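Local coordinates for abhydrolase domain-containing protein (Exiguobacterium antarcticum, PDB 5H3H) that acts as an esterase of the alpha/beta-hydrolase fold and binds peracetic acid in a pocket, consistent with a perhydrolase activity, at residues P23-H28 against R50-D55; D203-I208 against E233-S238; P31-M36 against S181-S186; D131-G136 against F225-V230. One frame throughout, in Å; residues are numbered along the deposited sequence.

From the N terminus, 23-28 opens interaction 1 and 31-36 opens interaction 3; 50-55 then closes interaction 1 through the beta-alpha-beta crossover by helix 38-46 in the central sheet. Interaction 4 starts at 131-136, before 181-186 closes interaction 3 by bringing the end of helix 171-182 back to the loop that follows strand 23-27. Residues 203-208 open interaction 2, 225-230 close interaction 4, and 233-238 close interaction 2. Interaction 1 thus crosses 3, 3 crosses 4, and 4 crosses 2; none nests in another. Interactions 1 and 3 touch, and interactions 2 and 4 share helix 225-234, tying two loops to that helix, which packs on the sheet.

Interaction 1 of 4, residues P23-H28 against R50-D55; sequences PVVMLH and RYIGVD
Strands 23-27 and 50-54 lie side by side and parallel in the central sheet of the alpha/beta-hydrolase fold, joined through helix 38-46 as a beta-alpha-beta crossover. Backbone hydrogen bonds set the register: V24 N gives to R50 O at 3.0 Å almost along the C=O axis, I52 N to V24 O, and M26 N to I52 O. The fourth, from V54 N to M26 O, is weak, and here the strands diverge and a water donates to both M26 O and V54 O.

Buried aliphatic side chains suit a sheet face that also packs against strands 12-18 and 90-95. I52 CD1 presses on P23 CB, V25 CG2 meets I52 CB, and L27 CD1 is squeezed against V54 CG2 at 3.3 Å. On the other face M26 SD lies at the edge of the Y51 ring, 3.7 Å from CE1, a Met-aromatic contact; G53 fits there because a CB would strike Y51 OH, which the side-chain amide of N34 holds.

With chi1 at 69°, H28 CG takes the crowded position, and CD2 lies 3.2 Å from V54 O, which is in the ring plane; Y56 and Y59 also meet the ring. An alanine here would remove the ring, and would probably loosen the packing among Y56, Y59 and V54. The bridging water sits 2.6 Å from V54 O.

Interaction 2 of 4, residues D203-I208 against E233-S238; sequences DGLPKI and ENIAGS
The short 3-10 turn at 205-207 leans against the end of helix 225-234, and the contact divides into a close apolar side and an open polar one. On the close side L205 reaches two residues at once, sharing the load with N234 and I235. Its chi1 of -69° puts CG anti to the carbonyl carbon, so that CD1 reaches N234 CB at 3.7 Å while CD2 turns to I235 CG1 at 4.2 Å. I208 and I235 lie alongside each other, pointing the same way, with their CG2 methyls 3.9 Å apart. Behind them L103 packs on both L205 and I208, so aliphatic side chains suit a site closed by L103 of helix 97-109.

Towards solvent the fit slackens. P206 meets N234 O chiefly through its CA, a CA-H...O contact of 3.5 Å, and A236 brushes past I208 O with its methyl. N234 contributes its CB and backbone, because its ND2 is turned back to V230 O in its own helix. Near A236 a water donates to I208 O and A236 O, at 3.0 and 2.8 Å, though it has more acceptors around it than protons. The chain then closes a type II turn from I235 to S238, with G237 at positive phi and I235 O gripped by both S238 N and S238 OG. In 203-208, K207 N bonds G204 O and I208 N bonds L205 O.

Each backbone is therefore braced within its own segment. L205 O and N234 O, both acceptors, cannot bond each other, and what joins the two segments is aliphatic packing supplemented by a shared water, with no direct polar bond.

Interaction 3 of 4, residues P31-M36 against S181-S186; sequences PANNNM and SVDASS
S181 has its OG anti to the carbonyl carbon (chi1 -73°), which swings the hydroxyl off helix 171-182 and onto P31; a cis peptide precedes that proline and kinks the chain there. N33, by contrast, has CG in the crowded position between backbone N and carbonyl carbon (chi1 60°), so its amide turns back over its own loop, while D183 reaches out with CG anti to N.

P31 O is the centre of the contact. S181 OG donates to it in a weak hydrogen bond of 3.1 Å, S181 CA adds a CA-H...O contact of 3.3 Å, and the methyl of A184 lies 3.5 Å away. The same hydroxyl oxygen rests 3.4 Å from P31 CD, at the side of the ring. Serine suits this spot because it is small enough for A32 to come close and still supplies a proton to a buried carbonyl; the turn in which A184 N bonds S181 O brings A184 in as well.

N33 OD1 accepts from N35 N at 3.0 Å, an Asx turn that starts the 3-10 segment 34-36. N33 ND2 faces D183 OD2 at 3.9 Å, too long for a hydrogen bond, with amide and carboxylate planes almost perpendicular.

L157 packs on both P31 and S181 from helix 153-164. The loop continues from W30, a residue of the peracetic acid pocket, and in alpha/beta hydrolases the loop after this strand usually supplies part of the oxyanion hole; here helices of the probable lid brace it.

Interaction 4 of 4, residues D131-G136 against F225-V230; sequences DGYPYG and FEFAEV
The loop that leads from strand 114-120 towards helix 139-149 lays two tyrosines against helix 225-234, which packs on the sheet through A228. Y133 reaches over F227: its OH stands 3.2 Å above the plane of that ring, towards the rim, and 3.3 Å from CD1. The ring planes are only 26° apart but slid so far that the centroids lie 5.7 Å from each other, and the two rings barely overlap. Y133 OH is hydrogen-bonded to V126 O, which fixes the phenol while its carbon edge at CE1 meets V230 CG1.

Between the tyrosines P134 is the centre of an inverse gamma turn, a tight reversal that lets neighbouring side chains approach the same helix; one face of the Y135 ring is touched by P134 CD. Y135 packs along the helix from E226 to V230, its CD1 at 3.3 Å from E226 CB, and its CE2 at 3.9 Å from V230 CG2. The methylene part of E226 serves as the apolar surface, while its chain bends away at CG. Valine at 230 spreads its two methyls, one to each tyrosine.

F227, with chi1 at -73°, points its far edge at the loop backbone, so Y135 O lies in the ring plane 3.5 Å from CE1. A leucine at F227 would remove the flat surface under Y133 OH and the edge beside Y135 O, and would probably loosen the loop on the helix. G136 follows with phi at 106°, and a CB on it would fall only 2.8 Å from F227 CZ.

Interaction 1 of 4, residues P23-H28 against R50-D55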
# COMPACT_ATOMS: atom_id res chain seq x y z
N PRO B 23 -13.04 12.05 -11.46
CA PRO B 23 -12.05 11.40 -12.33
C PRO B 23 -12.29 9.91 -12.50
O PRO B 23 -12.59 9.20 -11.52
CB PRO B 23 -10.73 11.68 -11.63
CG PRO B 23 -11.07 11.84 -10.21
CD PRO B 23 -12.43 12.46 -10.19
N VAL B 24 -12.19 9.48 -13.76
CA VAL B 24 -12.31 8.12 -14.23
C VAL B 24 -11.02 7.93 -14.99
O VAL B 24 -10.83 8.55 -16.05
CB VAL B 24 -13.53 7.93 -15.15
CG1 VAL B 24 -13.73 6.45 -15.53
CG2 VAL B 24 -14.76 8.47 -14.50
N VAL B 25 -10.09 7.17 -14.39
CA VAL B 25 -8.77 6.95 -14.94
C VAL B 25 -8.87 5.63 -15.73
O VAL B 25 -9.22 4.63 -15.16
CB VAL B 25 -7.71 6.81 -13.85
CG1 VAL B 25 -6.37 6.38 -14.42
CG2 VAL B 25 -7.56 8.12 -13.06
N MET B 26 -8.67 5.70 -17.04
CA MET B 26 -8.85 4.55 -17.91
C MET B 26 -7.49 4.02 -18.42
O MET B 26 -6.75 4.77 -19.00
CB MET B 26 -9.82 4.94 -19.00
CG MET B 26 -11.23 5.09 -18.38
SD MET B 26 -12.53 5.26 -19.59
CE MET B 26 -12.89 3.59 -20.03
N LEU B 27 -7.18 2.75 -18.13
CA LEU B 27 -5.91 2.12 -18.47
C LEU B 27 -6.08 1.06 -19.61
O LEU B 27 -6.74 0.04 -19.40
CB LEU B 27 -5.37 1.43 -17.26
CG LEU B 27 -4.74 2.18 -16.08
CD1 LEU B 27 -4.75 3.68 -16.25
CD2 LEU B 27 -5.31 1.69 -14.80
N HIS B 28 -5.46 1.36 -20.75
CA HIS B 28 -5.66 0.59 -22.00
C HIS B 28 -5.05 -0.81 -22.00
O HIS B 28 -4.20 -1.17 -21.17
CB HIS B 28 -5.19 1.44 -23.19
CG HIS B 28 -3.71 1.66 -23.29
ND1 HIS B 28 -2.85 0.75 -23.85
CD2 HIS B 28 -2.94 2.71 -22.89
CE1 HIS B 28 -1.61 1.21 -23.80
NE2 HIS B 28 -1.64 2.43 -23.27
N ARG B 50 -14.73 13.51 -15.58
CA ARG B 50 -13.46 13.87 -16.08
C ARG B 50 -12.73 12.59 -16.52
O ARG B 50 -12.50 11.70 -15.70
CB ARG B 50 -12.70 14.57 -15.00
CG ARG B 50 -11.35 15.06 -15.41
CD ARG B 50 -10.76 15.80 -14.23
NE ARG B 50 -9.36 16.12 -14.46
CZ ARG B 50 -8.57 16.69 -13.56
NH1 ARG B 50 -9.05 17.00 -12.35
NH2 ARG B 50 -7.27 16.92 -13.84
N TYR B 51 -12.37 12.53 -17.80
CA TYR B 51 -11.66 11.41 -18.43
C TYR B 51 -10.17 11.60 -18.26
O TYR B 51 -9.64 12.65 -18.57
CB TYR B 51 -12.03 11.38 -19.92
CG TYR B 51 -11.30 10.37 -20.71
CD1 TYR B 51 -11.67 9.01 -20.69
CD2 TYR B 51 -10.21 10.74 -21.53
CE1 TYR B 51 -11.01 8.08 -21.47
CE2 TYR B 51 -9.54 9.78 -22.29
CZ TYR B 51 -9.94 8.47 -22.27
OH TYR B 51 -9.22 7.52 -23.02
N ILE B 52 -9.48 10.60 -17.71
CA ILE B 52 -8.06 10.62 -17.59
C ILE B 52 -7.56 9.34 -18.28
O ILE B 52 -7.53 8.31 -17.69
CB ILE B 52 -7.59 10.73 -16.13
CG1 ILE B 52 -7.99 12.08 -15.50
CG2 ILE B 52 -6.08 10.58 -16.04
CD1 ILE B 52 -9.03 11.92 -14.44
N GLY B 53 -7.17 9.44 -19.55
CA GLY B 53 -6.74 8.26 -20.31
C GLY B 53 -5.23 8.29 -20.40
O GLY B 53 -4.69 9.19 -21.04
N VAL B 54 -4.59 7.36 -19.72
CA VAL B 54 -3.14 7.30 -19.71
C VAL B 54 -2.61 6.52 -20.92
O VAL B 54 -3.19 5.45 -21.28
CB VAL B 54 -2.56 6.72 -18.43
CG1 VAL B 54 -3.14 7.39 -17.17
CG2 VAL B 54 -2.75 5.24 -18.38
N ASP B 55 -1.57 7.04 -21.57
CA ASP B 55 -0.81 6.20 -22.56
C ASP B 55 0.35 5.72 -21.78
O ASP B 55 1.12 6.57 -21.31
CB ASP B 55 -0.31 7.01 -23.76
CG ASP B 55 -1.41 7.46 -24.73
OD1 ASP B 55 -2.58 7.00 -24.65
OD2 ASP B 55 -1.08 8.25 -25.63
O HOH W 1 -5.52 4.23 -21.46

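Interaction 2 of 4, residues D203-I208 against E233-S238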
# COMPACT_ATOMS: atom_id res chain seq x y z
N ASP B 203 -1.40 -14.17 -5.42
CA ASP B 203 -1.24 -13.77 -4.00
C ASP B 203 -1.89 -12.44 -3.62
O ASP B 203 -2.32 -12.24 -2.48
CB ASP B 203 0.27 -13.69 -3.62
CG ASP B 203 0.83 -14.98 -3.00
OD1 ASP B 203 0.09 -15.98 -2.79
OD2 ASP B 203 2.04 -14.97 -2.67
N GLY B 204 -1.93 -11.50 -4.56
CA GLY B 204 -2.36 -10.15 -4.30
C GLY B 204 -3.86 -9.91 -4.29
O GLY B 204 -4.32 -8.99 -3.60
N LEU B 205 -4.61 -10.66 -5.10
CA LEU B 205 -6.08 -10.52 -5.18
C LEU B 205 -6.83 -10.42 -3.86
O LEU B 205 -7.62 -9.50 -3.67
CB LEU B 205 -6.71 -11.65 -6.03
CG LEU B 205 -6.47 -11.73 -7.55
CD1 LEU B 205 -7.55 -12.55 -8.25
CD2 LEU B 205 -6.38 -10.34 -8.17
N PRO B 206 -6.57 -11.34 -2.92
CA PRO B 206 -7.21 -11.16 -1.59
C PRO B 206 -6.78 -9.93 -0.75
O PRO B 206 -7.36 -9.72 0.31
CB PRO B 206 -6.87 -12.45 -0.85
CG PRO B 206 -5.86 -13.15 -1.67
CD PRO B 206 -6.04 -12.70 -3.07
N LYS B 207 -5.79 -9.15 -1.19
CA LYS B 207 -5.38 -7.92 -0.50
C LYS B 207 -6.13 -6.70 -0.99
O LYS B 207 -6.11 -5.65 -0.35
CB LYS B 207 -3.87 -7.69 -0.64
CG LYS B 207 -3.07 -8.46 0.38
CD LYS B 207 -2.10 -9.44 -0.26
CE LYS B 207 -1.57 -10.43 0.78
NZ LYS B 207 -0.26 -11.01 0.35
N ILE B 208 -6.82 -6.85 -2.11
CA ILE B 208 -7.59 -5.77 -2.67
C ILE B 208 -8.78 -5.58 -1.75
O ILE B 208 -9.41 -6.59 -1.40
CB ILE B 208 -8.06 -6.13 -4.12
CG1 ILE B 208 -6.83 -6.30 -5.01
CG2 ILE B 208 -9.02 -5.08 -4.69
CD1 ILE B 208 -5.91 -5.10 -4.99
N GLU B 233 -13.97 -14.69 -7.47
CA GLU B 233 -13.90 -15.50 -6.27
C GLU B 233 -12.96 -14.87 -5.24
O GLU B 233 -13.26 -14.93 -4.05
CB GLU B 233 -13.47 -16.95 -6.58
CG GLU B 233 -14.66 -17.84 -6.88
CD GLU B 233 -14.35 -19.31 -6.71
OE1 GLU B 233 -15.08 -20.01 -5.96
OE2 GLU B 233 -13.37 -19.75 -7.33
N ASN B 234 -11.89 -14.25 -5.72
CA ASN B 234 -10.78 -13.82 -4.88
C ASN B 234 -10.72 -12.35 -4.49
O ASN B 234 -10.02 -12.00 -3.51
CB ASN B 234 -9.44 -14.26 -5.52
CG ASN B 234 -9.27 -15.78 -5.49
OD1 ASN B 234 -9.11 -16.35 -4.42
ND2 ASN B 234 -9.34 -16.44 -6.66
N ILE B 235 -11.40 -11.49 -5.23
CA ILE B 235 -11.48 -10.07 -4.85
C ILE B 235 -12.78 -9.92 -4.07
O ILE B 235 -13.88 -10.18 -4.58
CB ILE B 235 -11.50 -9.14 -6.08
CG1 ILE B 235 -10.21 -9.30 -6.92
CG2 ILE B 235 -11.76 -7.69 -5.66
CD1 ILE B 235 -10.28 -8.61 -8.24
N ALA B 236 -12.63 -9.45 -2.82
CA ALA B 236 -13.71 -9.27 -1.88
C ALA B 236 -14.78 -8.29 -2.31
O ALA B 236 -14.52 -7.15 -2.77
CB ALA B 236 -13.12 -8.83 -0.55
N GLY B 237 -16.00 -8.76 -2.25
CA GLY B 237 -17.11 -7.96 -2.66
C GLY B 237 -17.27 -7.63 -4.14
O GLY B 237 -18.26 -7.04 -4.48
N SER B 238 -16.32 -8.01 -5.02
CA SER B 238 -16.47 -7.80 -6.48
C SER B 238 -17.83 -8.25 -7.07
O SER B 238 -18.33 -9.31 -6.71
CB SER B 238 -15.35 -8.51 -7.25
OG SER B 238 -15.37 -9.93 -7.08
O HOH W 2 -12.14 -5.84 -2.30

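Interaction 3 of 4, residues P31-M36 against S181-S186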
# COMPACT_ATOMS: atom_id res chain seq x y z
N PRO B 31 -1.81 -3.94 -27.51
CA PRO B 31 -0.74 -2.94 -27.51
C PRO B 31 -1.28 -1.67 -28.12
O PRO B 31 -0.76 -1.14 -29.11
CB PRO B 31 0.33 -3.61 -28.35
CG PRO B 31 -0.50 -4.39 -29.37
CD PRO B 31 -1.87 -4.59 -28.84
N ALA B 32 -2.37 -1.17 -27.52
CA ALA B 32 -3.09 -0.07 -28.13
C ALA B 32 -2.66 1.26 -27.44
O ALA B 32 -1.45 1.47 -27.16
CB ALA B 32 -4.56 -0.33 -28.02
N ASN B 33 -3.62 2.16 -27.22
CA ASN B 33 -3.43 3.38 -26.40
C ASN B 33 -4.78 3.86 -25.87
O ASN B 33 -5.78 3.26 -26.19
CB ASN B 33 -2.65 4.49 -27.15
CG ASN B 33 -3.34 4.95 -28.40
OD1 ASN B 33 -4.42 5.50 -28.35
ND2 ASN B 33 -2.66 4.80 -29.54
N ASN B 34 -4.78 4.93 -25.05
CA ASN B 34 -6.02 5.46 -24.44
C ASN B 34 -7.14 5.75 -25.42
O ASN B 34 -8.33 5.73 -25.05
CB ASN B 34 -5.73 6.72 -23.57
CG ASN B 34 -5.84 8.02 -24.32
OD1 ASN B 34 -4.88 8.49 -25.03
ND2 ASN B 34 -7.00 8.63 -24.20
N ASN B 35 -6.81 6.04 -26.68
CA ASN B 35 -7.81 6.26 -27.71
C ASN B 35 -8.74 5.07 -27.93
O ASN B 35 -9.81 5.26 -28.43
CB ASN B 35 -7.22 6.71 -29.08
CG ASN B 35 -6.64 8.10 -29.05
OD1 ASN B 35 -7.22 9.01 -28.46
ND2 ASN B 35 -5.48 8.29 -29.68
N MET B 36 -8.37 3.86 -27.54
CA MET B 36 -9.34 2.74 -27.70
C MET B 36 -10.63 2.97 -26.87
O MET B 36 -11.60 2.28 -27.10
CB MET B 36 -8.75 1.40 -27.29
CG MET B 36 -8.48 1.29 -25.83
SD MET B 36 -7.70 -0.25 -25.32
CE MET B 36 -8.88 -0.77 -24.12
N SER B 181 -2.70 0.35 -32.56
CA SER B 181 -1.65 -0.51 -32.20
C SER B 181 -0.39 -0.34 -33.02
O SER B 181 0.69 -0.50 -32.47
CB SER B 181 -2.10 -1.98 -32.20
OG SER B 181 -2.96 -2.25 -31.05
N VAL B 182 -0.49 0.03 -34.29
CA VAL B 182 0.72 0.23 -35.10
C VAL B 182 1.54 1.43 -34.61
O VAL B 182 2.75 1.36 -34.62
CB VAL B 182 0.50 0.32 -36.60
CG1 VAL B 182 -0.35 -0.86 -37.11
CG2 VAL B 182 -0.10 1.61 -36.97
N ASP B 183 0.87 2.42 -34.02
CA ASP B 183 1.48 3.54 -33.33
C ASP B 183 2.39 3.18 -32.16
O ASP B 183 3.31 3.92 -31.83
CB ASP B 183 0.37 4.49 -32.80
CG ASP B 183 0.91 5.64 -31.97
OD1 ASP B 183 1.33 6.67 -32.55
OD2 ASP B 183 0.98 5.50 -30.74
N ALA B 184 2.13 2.07 -31.52
CA ALA B 184 2.89 1.64 -30.41
C ALA B 184 4.38 1.46 -30.81
O ALA B 184 4.72 1.10 -31.95
CB ALA B 184 2.31 0.36 -29.88
N SER B 185 5.26 1.80 -29.89
CA SER B 185 6.67 1.46 -30.08
C SER B 185 6.85 -0.08 -30.23
O SER B 185 6.24 -0.85 -29.50
CB SER B 185 7.49 1.96 -28.87
OG SER B 185 7.24 1.18 -27.69
N SER B 186 7.68 -0.53 -31.16
CA SER B 186 7.93 -1.97 -31.31
C SER B 186 8.51 -2.56 -30.03
O SER B 186 8.12 -3.66 -29.62
CB SER B 186 8.89 -2.23 -32.47
OG SER B 186 10.00 -1.34 -32.37

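Interaction 4 of 4, residues D131-G136 against F225-V230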
# COMPACT_ATOMS: atom_id res chain seq x y z
N ASP B 131 1.07 -23.80 -12.82
CA ASP B 131 0.82 -24.93 -11.90
C ASP B 131 -0.65 -25.40 -11.73
O ASP B 131 -1.03 -26.41 -12.31
CB ASP B 131 1.47 -24.61 -10.54
CG ASP B 131 1.24 -23.16 -10.09
OD1 ASP B 131 0.08 -22.86 -9.74
OD2 ASP B 131 2.19 -22.34 -10.10
N GLY B 132 -1.44 -24.67 -10.94
CA GLY B 132 -2.88 -24.94 -10.76
C GLY B 132 -3.73 -23.78 -11.28
O GLY B 132 -4.66 -23.31 -10.61
N TYR B 133 -3.38 -23.30 -12.48
CA TYR B 133 -4.07 -22.17 -13.12
C TYR B 133 -4.08 -22.52 -14.59
O TYR B 133 -3.31 -21.98 -15.38
CB TYR B 133 -3.33 -20.87 -12.79
CG TYR B 133 -4.00 -19.59 -13.22
CD1 TYR B 133 -5.04 -19.02 -12.47
CD2 TYR B 133 -3.59 -18.93 -14.37
CE1 TYR B 133 -5.66 -17.85 -12.89
CE2 TYR B 133 -4.16 -17.75 -14.78
CZ TYR B 133 -5.17 -17.17 -14.04
OH TYR B 133 -5.70 -15.99 -14.53
N PRO B 134 -4.92 -23.50 -14.97
CA PRO B 134 -4.85 -24.05 -16.32
C PRO B 134 -5.75 -23.26 -17.30
O PRO B 134 -6.60 -23.83 -18.01
CB PRO B 134 -5.34 -25.48 -16.10
CG PRO B 134 -6.43 -25.29 -15.07
CD PRO B 134 -5.87 -24.25 -14.13
N TYR B 135 -5.54 -21.95 -17.36
CA TYR B 135 -6.33 -21.06 -18.20
C TYR B 135 -5.40 -20.06 -18.89
O TYR B 135 -4.50 -19.54 -18.23
CB TYR B 135 -7.29 -20.23 -17.36
CG TYR B 135 -7.95 -20.89 -16.18
CD1 TYR B 135 -9.03 -21.77 -16.35
CD2 TYR B 135 -7.54 -20.57 -14.88
CE1 TYR B 135 -9.68 -22.33 -15.25
CE2 TYR B 135 -8.18 -21.13 -13.77
CZ TYR B 135 -9.24 -22.00 -13.96
OH TYR B 135 -9.85 -22.56 -12.83
N GLY B 136 -5.64 -19.83 -20.17
CA GLY B 136 -4.99 -18.76 -20.96
C GLY B 136 -3.94 -19.28 -21.92
O GLY B 136 -3.76 -20.47 -22.07
N PHE B 225 -12.67 -16.24 -20.33
CA PHE B 225 -13.66 -15.94 -19.31
C PHE B 225 -13.35 -16.54 -17.93
O PHE B 225 -13.71 -15.90 -16.90
CB PHE B 225 -15.02 -16.37 -19.76
CG PHE B 225 -16.09 -15.96 -18.81
CD1 PHE B 225 -16.55 -14.65 -18.79
CD2 PHE B 225 -16.63 -16.89 -17.91
CE1 PHE B 225 -17.54 -14.27 -17.88
CE2 PHE B 225 -17.65 -16.51 -17.01
CZ PHE B 225 -18.07 -15.19 -16.98
N GLU B 226 -12.69 -17.72 -17.90
CA GLU B 226 -12.24 -18.33 -16.65
C GLU B 226 -11.41 -17.36 -15.76
O GLU B 226 -11.51 -17.42 -14.51
CB GLU B 226 -11.49 -19.63 -16.88
CG GLU B 226 -12.39 -20.77 -17.37
CD GLU B 226 -12.42 -20.97 -18.87
OE1 GLU B 226 -12.18 -20.00 -19.65
OE2 GLU B 226 -12.68 -22.12 -19.29
N PHE B 227 -10.61 -16.48 -16.37
CA PHE B 227 -9.90 -15.43 -15.57
C PHE B 227 -10.90 -14.63 -14.72
O PHE B 227 -10.63 -14.31 -13.54
CB PHE B 227 -9.20 -14.41 -16.46
CG PHE B 227 -7.94 -14.88 -17.18
CD1 PHE B 227 -7.53 -16.21 -17.21
CD2 PHE B 227 -7.21 -13.95 -17.91
CE1 PHE B 227 -6.39 -16.58 -17.92
CE2 PHE B 227 -6.05 -14.31 -18.62
CZ PHE B 227 -5.65 -15.64 -18.63
N ALA B 228 -12.06 -14.30 -15.30
CA ALA B 228 -13.09 -13.53 -14.60
C ALA B 228 -13.65 -14.27 -13.40
O ALA B 228 -13.83 -13.70 -12.36
CB ALA B 228 -14.23 -13.12 -15.53
N GLU B 229 -13.94 -15.56 -13.58
CA GLU B 229 -14.36 -16.39 -12.45
C GLU B 229 -13.34 -16.38 -11.32
O GLU B 229 -13.69 -16.29 -10.15
CB GLU B 229 -14.66 -17.82 -12.96
CG GLU B 229 -15.98 -17.85 -13.73
CD GLU B 229 -16.29 -19.16 -14.48
OE1 GLU B 229 -15.39 -20.00 -14.68
OE2 GLU B 229 -17.45 -19.32 -14.91
N VAL B 230 -12.07 -16.43 -11.65
CA VAL B 230 -11.03 -16.45 -10.65
C VAL B 230 -10.98 -15.11 -9.90
O VAL B 230 -10.93 -15.07 -8.65
CB VAL B 230 -9.70 -16.86 -11.24
CG1 VAL B 230 -8.54 -16.60 -10.26
CG2 VAL B 230 -9.74 -18.34 -11.58